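Local coordinates for protein succinate dehydrogenase subunit A (Mycolicibacterium smegmatis MC2 51, PDB 6LUM) that probably oxidises succinate to fumarate as the FAD-carrying flavoprotein subunit of a succinate dehydrogenase complex, at residues M553-G558 against R566-P571; L55-E60 against I112-F117; H195-V200 against E417-H422; M274-P279 against E300-G305. One frame throughout, in Å; residues are numbered along the deposited sequence.

Contact 1 (M553-G558 against R566-P571)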
# COMPACT_ATOMS: atom_id res chain seq x y z
N MET D 553 -46.78 -28.62 8.19
CA MET D 553 -45.60 -28.53 9.03
C MET D 553 -45.47 -29.81 9.83
O MET D 553 -46.46 -30.31 10.36
CB MET D 553 -45.67 -27.31 9.94
CG MET D 553 -45.81 -26.02 9.17
SD MET D 553 -45.50 -24.56 10.16
CE MET D 553 -43.75 -24.71 10.41
N ALA D 554 -44.26 -30.35 9.89
CA ALA D 554 -44.01 -31.63 10.53
C ALA D 554 -43.03 -31.45 11.66
O ALA D 554 -42.00 -30.78 11.50
CB ALA D 554 -43.48 -32.64 9.51
N TYR D 555 -43.35 -32.05 12.81
CA TYR D 555 -42.50 -32.04 13.99
C TYR D 555 -42.14 -33.47 14.36
O TYR D 555 -42.99 -34.37 14.31
CB TYR D 555 -43.19 -31.40 15.19
CG TYR D 555 -43.72 -30.00 14.97
CD1 TYR D 555 -44.95 -29.79 14.38
CD2 TYR D 555 -43.00 -28.90 15.39
CE1 TYR D 555 -45.43 -28.53 14.19
CE2 TYR D 555 -43.48 -27.63 15.21
CZ TYR D 555 -44.70 -27.46 14.60
OH TYR D 555 -45.18 -26.19 14.41
N LYS D 556 -40.89 -33.68 14.74
CA LYS D 556 -40.42 -34.99 15.18
C LYS D 556 -40.62 -35.12 16.68
O LYS D 556 -40.39 -34.17 17.43
CB LYS D 556 -38.94 -35.16 14.83
CG LYS D 556 -38.42 -36.57 15.00
CD LYS D 556 -36.91 -36.56 14.96
CE LYS D 556 -36.36 -37.97 14.93
NZ LYS D 556 -36.72 -38.65 13.67
N GLN D 557 -41.05 -36.30 17.11
CA GLN D 557 -41.41 -36.48 18.51
C GLN D 557 -40.24 -37.02 19.34
O GLN D 557 -39.78 -36.36 20.28
CB GLN D 557 -42.62 -37.40 18.63
CG GLN D 557 -43.82 -36.93 17.83
CD GLN D 557 -44.50 -35.71 18.42
OE1 GLN D 557 -43.92 -34.63 18.48
NE2 GLN D 557 -45.73 -35.88 18.85
N GLY D 558 -39.75 -38.20 19.00
CA GLY D 558 -38.68 -38.83 19.75
C GLY D 558 -37.31 -38.26 19.45
O GLY D 558 -37.16 -37.08 19.11
N ARG D 566 -45.62 -35.56 13.87
CA ARG D 566 -46.86 -34.85 14.14
C ARG D 566 -47.02 -33.72 13.13
O ARG D 566 -46.08 -32.95 12.91
CB ARG D 566 -46.89 -34.29 15.56
CG ARG D 566 -48.00 -33.29 15.78
CD ARG D 566 -48.08 -32.88 17.23
NE ARG D 566 -46.82 -32.32 17.69
CZ ARG D 566 -46.51 -31.04 17.64
NH1 ARG D 566 -45.34 -30.61 18.09
NH2 ARG D 566 -47.38 -30.17 17.14
N LEU D 567 -48.21 -33.61 12.55
CA LEU D 567 -48.46 -32.68 11.45
C LEU D 567 -49.40 -31.57 11.91
O LEU D 567 -50.51 -31.85 12.37
CB LEU D 567 -49.05 -33.41 10.25
CG LEU D 567 -48.15 -34.45 9.59
CD1 LEU D 567 -48.99 -35.38 8.77
CD2 LEU D 567 -47.13 -33.78 8.72
N ASP D 568 -48.95 -30.33 11.78
CA ASP D 568 -49.75 -29.14 12.00
C ASP D 568 -49.89 -28.40 10.68
O ASP D 568 -49.28 -28.77 9.67
CB ASP D 568 -49.12 -28.25 13.06
CG ASP D 568 -49.13 -28.88 14.44
OD1 ASP D 568 -48.45 -28.36 15.34
OD2 ASP D 568 -49.83 -29.90 14.63
N TYR D 569 -50.68 -27.34 10.69
CA TYR D 569 -50.95 -26.58 9.48
C TYR D 569 -50.62 -25.11 9.69
O TYR D 569 -50.74 -24.58 10.79
CB TYR D 569 -52.40 -26.73 9.06
CG TYR D 569 -52.64 -27.95 8.22
CD1 TYR D 569 -53.10 -29.12 8.78
CD2 TYR D 569 -52.40 -27.93 6.86
CE1 TYR D 569 -53.32 -30.24 8.01
CE2 TYR D 569 -52.61 -29.04 6.08
CZ TYR D 569 -53.07 -30.19 6.66
OH TYR D 569 -53.28 -31.30 5.87
N LYS D 570 -50.19 -24.47 8.61
CA LYS D 570 -49.81 -23.07 8.63
C LYS D 570 -50.58 -22.33 7.54
O LYS D 570 -50.61 -22.79 6.39
CB LYS D 570 -48.31 -22.93 8.42
CG LYS D 570 -47.82 -21.52 8.21
CD LYS D 570 -46.32 -21.53 8.07
CE LYS D 570 -45.75 -20.14 8.00
NZ LYS D 570 -44.31 -20.19 7.61
N PRO D 571 -51.22 -21.21 7.85
CA PRO D 571 -52.02 -20.52 6.83
C PRO D 571 -51.14 -19.82 5.81
O PRO D 571 -50.04 -19.36 6.11
CB PRO D 571 -52.83 -19.51 7.64
CG PRO D 571 -51.97 -19.23 8.82
CD PRO D 571 -51.29 -20.53 9.15
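The beta hairpin of strands 550-556 and 565-571 gives a compact example of antiparallel pairing, with Met553 facing Asp568 and Tyr555 facing Arg566 in hydrogen-bonded pairs. Each pair has two reciprocal backbone bonds; Tyr555 N to Arg566 O, for instance, spans 2.9 Å. Ala554 and Leu567 form the non-hydrogen-bonded pair between them, touching through CB and CD2 at 3.9 Å on the other face of the sheet.

On the Tyr555 face, the Arg566 chain starts extended and bends at chi3 (57°), which brings NE round; the guanidinium beyond it lies flat on the phenol ring, its plane 10° from that of the ring. The cation-pi contact is off-centre: Arg566 NH1 sits over Tyr555 CG at 3.6 Å. A salt bridge from Arg566 NH2 to Asp568 OD1 (2.8 Å), made within strand 565-571, probably limits the guanidinium's rotation. The same Asp568 OD1 approaches Tyr555 CE1 obliquely. Farther along, Met553 SD rests 3.7 Å from Lys570 CB, while Lys570 NZ forms a salt bridge with Glu235.

Within this three-stranded antiparallel sheet, strand 550-556 is central, between 234-235 and 565-571, and Met553 and Tyr555 both pack on Pro233.

Contact 2 (L55-E60 against I112-F117)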
# COMPACT_ATOMS: atom_id res chain seq x y z
N LEU D 55 -36.08 -6.28 -15.88
CA LEU D 55 -35.22 -5.14 -16.17
C LEU D 55 -35.74 -4.31 -17.33
O LEU D 55 -35.54 -3.09 -17.35
CB LEU D 55 -33.80 -5.60 -16.50
CG LEU D 55 -32.93 -6.27 -15.43
CD1 LEU D 55 -31.63 -6.72 -16.05
CD2 LEU D 55 -32.67 -5.32 -14.28
N ALA D 56 -36.39 -4.94 -18.31
CA ALA D 56 -36.93 -4.27 -19.48
C ALA D 56 -35.83 -3.52 -20.24
O ALA D 56 -35.80 -2.29 -20.30
CB ALA D 56 -38.08 -3.34 -19.10
N ASN D 57 -34.90 -4.30 -20.78
CA ASN D 57 -33.85 -3.78 -21.65
C ASN D 57 -34.14 -4.02 -23.12
O ASN D 57 -33.91 -3.13 -23.94
CB ASN D 57 -32.50 -4.41 -21.30
CG ASN D 57 -31.87 -3.76 -20.09
OD1 ASN D 57 -30.78 -4.14 -19.67
ND2 ASN D 57 -32.56 -2.78 -19.52
N VAL D 58 -34.64 -5.20 -23.49
CA VAL D 58 -35.00 -5.47 -24.87
C VAL D 58 -36.50 -5.35 -25.12
O VAL D 58 -36.92 -5.22 -26.28
CB VAL D 58 -34.51 -6.87 -25.31
CG1 VAL D 58 -33.05 -7.04 -24.98
CG2 VAL D 58 -35.34 -7.96 -24.65
N GLU D 59 -37.32 -5.38 -24.07
CA GLU D 59 -38.76 -5.28 -24.18
C GLU D 59 -39.23 -4.42 -23.01
O GLU D 59 -38.43 -3.73 -22.37
CB GLU D 59 -39.42 -6.66 -24.19
CG GLU D 59 -39.08 -7.52 -25.40
CD GLU D 59 -40.18 -8.49 -25.75
OE1 GLU D 59 -40.25 -8.91 -26.92
OE2 GLU D 59 -40.97 -8.83 -24.85
N GLU D 60 -40.52 -4.45 -22.72
CA GLU D 60 -41.08 -3.71 -21.60
C GLU D 60 -41.79 -4.66 -20.65
O GLU D 60 -42.65 -5.44 -21.08
CB GLU D 60 -42.04 -2.62 -22.06
CG GLU D 60 -42.37 -1.63 -20.97
CD GLU D 60 -41.12 -1.11 -20.26
OE1 GLU D 60 -40.17 -0.70 -20.95
OE2 GLU D 60 -41.09 -1.13 -19.02
N ILE D 112 -27.36 -5.26 -20.94
CA ILE D 112 -27.52 -6.68 -20.61
C ILE D 112 -28.52 -7.29 -21.58
O ILE D 112 -29.61 -6.76 -21.77
CB ILE D 112 -28.00 -6.93 -19.17
CG1 ILE D 112 -26.89 -6.78 -18.13
CG2 ILE D 112 -28.59 -8.31 -19.04
CD1 ILE D 112 -27.38 -6.75 -16.71
N ASP D 113 -28.17 -8.42 -22.17
CA ASP D 113 -29.08 -9.09 -23.08
C ASP D 113 -29.99 -10.02 -22.30
O ASP D 113 -29.60 -10.59 -21.28
CB ASP D 113 -28.31 -9.88 -24.14
CG ASP D 113 -29.20 -10.44 -25.21
OD1 ASP D 113 -30.36 -9.98 -25.32
OD2 ASP D 113 -28.76 -11.33 -25.96
N GLN D 114 -31.22 -10.18 -22.78
CA GLN D 114 -32.21 -11.02 -22.14
C GLN D 114 -32.83 -11.94 -23.17
O GLN D 114 -32.75 -11.71 -24.37
CB GLN D 114 -33.29 -10.18 -21.47
CG GLN D 114 -32.74 -9.01 -20.72
CD GLN D 114 -33.65 -8.57 -19.62
OE1 GLN D 114 -34.80 -9.00 -19.54
NE2 GLN D 114 -33.15 -7.72 -18.74
N ARG D 115 -33.46 -13.01 -22.69
CA ARG D 115 -34.08 -13.97 -23.58
C ARG D 115 -35.34 -14.52 -22.94
O ARG D 115 -35.56 -14.40 -21.73
CB ARG D 115 -33.13 -15.12 -23.93
CG ARG D 115 -32.91 -16.09 -22.80
CD ARG D 115 -31.72 -16.99 -23.07
NE ARG D 115 -31.62 -18.06 -22.09
CZ ARG D 115 -30.53 -18.79 -21.88
NH1 ARG D 115 -29.44 -18.56 -22.59
NH2 ARG D 115 -30.54 -19.74 -20.97
N ARG D 116 -36.18 -15.13 -23.78
CA ARG D 116 -37.45 -15.68 -23.33
C ARG D 116 -37.25 -17.06 -22.74
O ARG D 116 -36.32 -17.79 -23.10
CB ARG D 116 -38.44 -15.74 -24.49
CG ARG D 116 -38.03 -16.68 -25.60
CD ARG D 116 -39.08 -16.74 -26.68
NE ARG D 116 -39.74 -15.46 -26.87
CZ ARG D 116 -40.66 -15.22 -27.80
NH1 ARG D 116 -41.02 -16.18 -28.64
NH2 ARG D 116 -41.21 -14.01 -27.90
N PHE D 117 -38.15 -17.43 -21.83
CA PHE D 117 -37.98 -18.66 -21.08
C PHE D 117 -39.32 -19.14 -20.56
O PHE D 117 -40.10 -18.34 -20.03
CB PHE D 117 -37.00 -18.46 -19.92
CG PHE D 117 -36.68 -19.71 -19.18
CD1 PHE D 117 -35.62 -20.50 -19.57
CD2 PHE D 117 -37.45 -20.11 -18.11
CE1 PHE D 117 -35.32 -21.66 -18.90
CE2 PHE D 117 -37.16 -21.27 -17.43
CZ PHE D 117 -36.09 -22.05 -17.83
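Leu55 meets Gln114 from its first side-chain carbon onward, the two side chains crossing at about a right angle. Leu55 CB lies 4.3 Å from Gln114 CD, against the flat amide end. CG stands anti to the carbonyl carbon (chi1 -66°) and continues past that amide, where the branch ending in CD1 is 4.5 Å from Gln114 CD. CD1 also reaches Ile112, its 4.3 Å approach to Ile112 CD1 being the apolar contact here. Elsewhere Leu55 packs on Cys133 and on Ile91, Val94 and Leu95 of helix 80-100.

The setting is the edge of a small antiparallel sheet: residues 114-115 make a weakly bonded outer strand beside strand 132-133. The loop 55-60 follows the other outer strand, 51-52. What can be read securely between the two segments is van der Waals packing.

Val58 extends the contact to Asp113 and Gln114. Its CG1 lies 4.0 Å from Asp113 OD1, and its CG2 is 4.4 Å from Gln114 CB. Asp113 itself is held by a hydrogen bond between Asp113 OD2 and Tyr134 OH. Just before the strand, Asn57 CB comes to 3.8 Å from Ile112 O, and Glu157 of subunit B packs on Ile112.

Contact 3 (H195-V200 against E417-H422)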
# COMPACT_ATOMS: atom_id res chain seq x y z
N HIS D 195 -18.86 -21.58 18.44
CA HIS D 195 -19.85 -20.86 19.23
C HIS D 195 -20.08 -19.51 18.59
O HIS D 195 -19.13 -18.76 18.36
CB HIS D 195 -19.40 -20.73 20.68
CG HIS D 195 -19.83 -21.88 21.53
ND1 HIS D 195 -21.14 -22.05 21.94
CD2 HIS D 195 -19.15 -22.95 22.01
CE1 HIS D 195 -21.24 -23.16 22.65
NE2 HIS D 195 -20.04 -23.72 22.71
N ALA D 196 -21.33 -19.21 18.29
CA ALA D 196 -21.66 -18.03 17.51
C ALA D 196 -22.82 -17.30 18.14
O ALA D 196 -23.46 -17.78 19.07
CB ALA D 196 -21.99 -18.41 16.07
N LYS D 197 -23.08 -16.10 17.63
CA LYS D 197 -24.29 -15.40 18.00
C LYS D 197 -25.42 -15.69 17.02
O LYS D 197 -26.53 -16.00 17.45
CB LYS D 197 -24.04 -13.89 18.07
CG LYS D 197 -23.00 -13.50 19.08
CD LYS D 197 -22.69 -12.04 18.97
CE LYS D 197 -21.33 -11.73 19.53
NZ LYS D 197 -20.98 -10.30 19.38
N ALA D 198 -25.15 -15.60 15.73
CA ALA D 198 -26.12 -15.93 14.70
C ALA D 198 -25.60 -17.10 13.88
O ALA D 198 -24.39 -17.33 13.79
CB ALA D 198 -26.40 -14.74 13.79
N ILE D 199 -26.52 -17.85 13.28
CA ILE D 199 -26.20 -19.02 12.47
C ILE D 199 -27.08 -18.99 11.24
O ILE D 199 -28.30 -18.90 11.35
CB ILE D 199 -26.44 -20.33 13.25
CG1 ILE D 199 -25.60 -20.35 14.52
CG2 ILE D 199 -26.10 -21.52 12.40
CD1 ILE D 199 -25.83 -21.57 15.35
N VAL D 200 -26.46 -19.06 10.06
CA VAL D 200 -27.18 -19.08 8.79
C VAL D 200 -27.03 -20.46 8.17
O VAL D 200 -25.93 -21.00 8.11
CB VAL D 200 -26.67 -17.99 7.83
CG1 VAL D 200 -27.63 -17.81 6.69
CG2 VAL D 200 -26.48 -16.69 8.57
N GLU D 417 -26.66 -7.87 11.71
CA GLU D 417 -27.27 -6.96 12.67
C GLU D 417 -27.48 -7.64 14.02
O GLU D 417 -27.14 -7.07 15.06
CB GLU D 417 -28.60 -6.44 12.13
CG GLU D 417 -28.47 -5.56 10.92
CD GLU D 417 -29.80 -5.32 10.24
OE1 GLU D 417 -29.83 -4.55 9.26
OE2 GLU D 417 -30.81 -5.88 10.70
N TYR D 418 -28.05 -8.84 14.01
CA TYR D 418 -28.28 -9.54 15.27
C TYR D 418 -26.99 -9.75 16.04
O TYR D 418 -26.94 -9.54 17.26
CB TYR D 418 -28.96 -10.88 15.01
CG TYR D 418 -29.35 -11.63 16.26
CD1 TYR D 418 -28.43 -12.41 16.93
CD2 TYR D 418 -30.63 -11.57 16.74
CE1 TYR D 418 -28.78 -13.09 18.06
CE2 TYR D 418 -30.99 -12.25 17.88
CZ TYR D 418 -30.06 -13.01 18.53
OH TYR D 418 -30.41 -13.69 19.66
N ALA D 419 -25.93 -10.16 15.36
CA ALA D 419 -24.68 -10.43 16.06
C ALA D 419 -24.07 -9.16 16.61
O ALA D 419 -23.52 -9.17 17.72
CB ALA D 419 -23.70 -11.13 15.12
N GLN D 420 -24.14 -8.06 15.87
CA GLN D 420 -23.58 -6.82 16.38
C GLN D 420 -24.44 -6.20 17.47
O GLN D 420 -23.94 -5.37 18.23
CB GLN D 420 -23.37 -5.82 15.25
CG GLN D 420 -24.53 -4.89 15.03
CD GLN D 420 -24.40 -4.10 13.74
OE1 GLN D 420 -23.58 -4.42 12.88
NE2 GLN D 420 -25.23 -3.07 13.59
N ASN D 421 -25.71 -6.59 17.57
CA ASN D 421 -26.57 -6.06 18.62
C ASN D 421 -26.48 -6.85 19.92
O ASN D 421 -26.40 -6.25 21.00
CB ASN D 421 -28.03 -6.04 18.16
CG ASN D 421 -28.32 -4.89 17.24
OD1 ASN D 421 -29.47 -4.62 16.91
ND2 ASN D 421 -27.27 -4.20 16.80
N HIS D 422 -26.50 -8.18 19.86
CA HIS D 422 -26.58 -8.98 21.07
C HIS D 422 -25.20 -9.45 21.51
O HIS D 422 -24.17 -9.00 21.00
CB HIS D 422 -27.53 -10.15 20.85
CG HIS D 422 -28.92 -9.73 20.51
ND1 HIS D 422 -29.21 -8.88 19.46
CD2 HIS D 422 -30.11 -10.04 21.07
CE1 HIS D 422 -30.51 -8.69 19.39
NE2 HIS D 422 -31.08 -9.38 20.36
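Lys197 lays its aliphatic chain over Ala419, in the last turn of helix 399-421. The overlap begins at the root, where Lys197 CB is 4.1 Å from Ala419 CB. The chain is extended beyond CG, and Lys197 CD passes close to the helix backbone, 3.2 Å from Ala419 O. The tip then returns to the same oxygen: Lys197 NZ donates a hydrogen bond of 3.2 Å to Ala419 O, with a C=O...N angle of 144° and the nitrogen tilted 33° from the carbonyl plane. One carbonyl thus meets both the methylene chain and the ammonium group, and a cation beside the C-terminal end of a helix is probably favoured by the carbonyls gathered there. Asp8 adds a long, weak ion pair to NZ.

Tyr418 supplies the second half of the contact. Its CE1 reaches Lys197 O at 3.7 Å, and its CD1 lies 4.4 Å from Ala198 CB, both oblique approaches to the ring. The ring of His422, just past the helix, has its ND1 over the centre of the Tyr418 ring, and the same nitrogen makes a weak bond to Tyr418 O.

Strand 198-201 runs in the parallel sheet between strands 9-12 and 379-381, an arrangement consistent with a Rossmann-type FAD-binding core. Helix 399-421 packs against that sheet, Ala415 touching Ala198 and Val200, Ala419 touching Val9, and Tyr418 touching Tyr380.

Contact 4 (M274-P279 against E300-G305)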
# COMPACT_ATOMS: atom_id res chain seq x y z
N MET D 274 -48.40 -33.64 -26.05
CA MET D 274 -48.60 -32.47 -25.23
C MET D 274 -49.57 -31.49 -25.87
O MET D 274 -50.14 -30.65 -25.17
CB MET D 274 -47.25 -31.82 -24.94
CG MET D 274 -46.61 -32.32 -23.67
SD MET D 274 -47.61 -31.94 -22.22
CE MET D 274 -47.49 -30.16 -22.19
N GLU D 275 -49.80 -31.59 -27.18
CA GLU D 275 -50.80 -30.74 -27.81
C GLU D 275 -52.22 -31.16 -27.43
O GLU D 275 -53.14 -30.33 -27.45
CB GLU D 275 -50.62 -30.76 -29.33
CG GLU D 275 -50.78 -32.14 -29.97
CD GLU D 275 -52.21 -32.43 -30.37
OE1 GLU D 275 -52.98 -31.47 -30.54
OE2 GLU D 275 -52.56 -33.62 -30.52
N ARG D 276 -52.42 -32.43 -27.07
CA ARG D 276 -53.72 -32.88 -26.58
C ARG D 276 -53.83 -32.84 -25.07
O ARG D 276 -54.94 -32.74 -24.54
CB ARG D 276 -54.02 -34.30 -27.08
CG ARG D 276 -53.36 -35.40 -26.28
CD ARG D 276 -53.61 -36.77 -26.87
NE ARG D 276 -52.51 -37.69 -26.59
CZ ARG D 276 -52.55 -38.99 -26.82
NH1 ARG D 276 -53.64 -39.55 -27.34
NH2 ARG D 276 -51.50 -39.75 -26.53
N TYR D 277 -52.71 -32.92 -24.35
CA TYR D 277 -52.75 -32.81 -22.89
C TYR D 277 -52.78 -31.36 -22.42
O TYR D 277 -53.28 -31.10 -21.32
CB TYR D 277 -51.56 -33.53 -22.26
CG TYR D 277 -51.75 -35.02 -22.15
CD1 TYR D 277 -52.75 -35.56 -21.35
CD2 TYR D 277 -50.93 -35.90 -22.84
CE1 TYR D 277 -52.92 -36.93 -21.24
CE2 TYR D 277 -51.10 -37.27 -22.75
CZ TYR D 277 -52.10 -37.78 -21.94
OH TYR D 277 -52.27 -39.14 -21.84
N ALA D 278 -52.26 -30.43 -23.21
CA ALA D 278 -52.31 -29.01 -22.87
C ALA D 278 -52.27 -28.22 -24.17
O ALA D 278 -51.22 -28.11 -24.81
CB ALA D 278 -51.15 -28.60 -21.96
N PRO D 279 -53.40 -27.67 -24.60
CA PRO D 279 -53.39 -26.72 -25.70
C PRO D 279 -52.98 -25.33 -25.19
O PRO D 279 -52.59 -25.16 -24.04
CB PRO D 279 -54.83 -26.74 -26.19
CG PRO D 279 -55.61 -27.01 -24.96
CD PRO D 279 -54.77 -27.97 -24.15
N GLU D 300 -49.73 -45.79 -19.68
CA GLU D 300 -50.87 -46.36 -20.38
C GLU D 300 -50.47 -47.27 -21.53
O GLU D 300 -51.35 -47.81 -22.20
CB GLU D 300 -51.79 -45.25 -20.89
CG GLU D 300 -51.16 -44.34 -21.93
CD GLU D 300 -52.05 -43.17 -22.29
OE1 GLU D 300 -53.19 -43.11 -21.77
OE2 GLU D 300 -51.61 -42.29 -23.05
N GLY D 301 -49.17 -47.44 -21.79
CA GLY D 301 -48.73 -48.37 -22.81
C GLY D 301 -48.37 -47.75 -24.14
O GLY D 301 -48.16 -48.48 -25.11
N ARG D 302 -48.29 -46.42 -24.22
CA ARG D 302 -47.98 -45.74 -25.47
C ARG D 302 -46.60 -45.10 -25.45
O ARG D 302 -46.39 -44.06 -26.07
CB ARG D 302 -49.05 -44.69 -25.76
CG ARG D 302 -50.43 -45.27 -26.00
CD ARG D 302 -51.29 -44.30 -26.79
NE ARG D 302 -51.62 -43.11 -26.02
CZ ARG D 302 -52.83 -42.84 -25.54
NH1 ARG D 302 -53.03 -41.73 -24.85
NH2 ARG D 302 -53.83 -43.67 -25.76
N GLY D 303 -45.64 -45.72 -24.76
CA GLY D 303 -44.28 -45.24 -24.73
C GLY D 303 -43.33 -46.23 -25.40
O GLY D 303 -43.71 -47.33 -25.78
N ALA D 304 -42.08 -45.81 -25.52
CA ALA D 304 -41.06 -46.61 -26.19
C ALA D 304 -40.57 -47.70 -25.24
O ALA D 304 -41.15 -47.96 -24.18
CB ALA D 304 -39.93 -45.72 -26.69
N GLY D 305 -39.48 -48.37 -25.62
CA GLY D 305 -38.91 -49.42 -24.79
C GLY D 305 -38.11 -50.43 -25.58
O GLY D 305 -37.47 -51.31 -25.01
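Like charges meet first: the guanidinium groups of Arg276 and Arg302 reach toward each other tip to tip, their planes 40° apart. Arg276 NH2 stands 3.5 Å from Arg302 CZ and 3.4 Å from Arg302 NE, while Arg276 NH1 lies over one face of the Arg302 group. The exact placing of the Arg302 and Glu300 tips is less sure. Two donors cannot bond to one another, and a shared anion probably makes the approach tolerable: Glu297 forms salt bridges through OE2 with both Arg276 NH2 and Arg302 NE, and probably offsets part of the repulsion. The Arg276 chain runs extended from CG to NE toward Arg302.

Such long reaches suit the setting, a surface contact between the short helix 274-277 and the loop leaving helix 287-299. The nearest backbone positions, the CA atoms of Tyr277 and Glu300, are 13.9 Å apart, and Glu297 lies on the helix that leads into this loop.

The remaining contacts fall to Tyr277. Its hydroxyl points tip to tip at the Glu300 carboxylate, Tyr277 OH lying 4.1 Å from Glu300 CD, with ring and carboxylate planes 34° apart. The Tyr277 side chain packs on Ser293 and Glu297 of helix 287-299.

In the fold
The four contacts illustrate how one flavoprotein chain is tied together at separate points: no two of them touch. Contacts 2 and 4 come nearest, with closest atoms about 14 Å apart, and both belong to the FAD-binding part of the chain. Contact 3 brings the end of a long helix to the parallel sheet. Its centre is about 53 Å from that of contact 4, on the opposite side of the chain's centre. Contact 1, in the C-terminal region, has its centre about 27 Å from that of contact 3 and 42 Å from that of contact 2. The FAD pocket draws on 34 residues between 12 and 401, a span whose ends fall on strand 9-12, beside contact 3's strand, and on helix 399-421, which ends in contact 3.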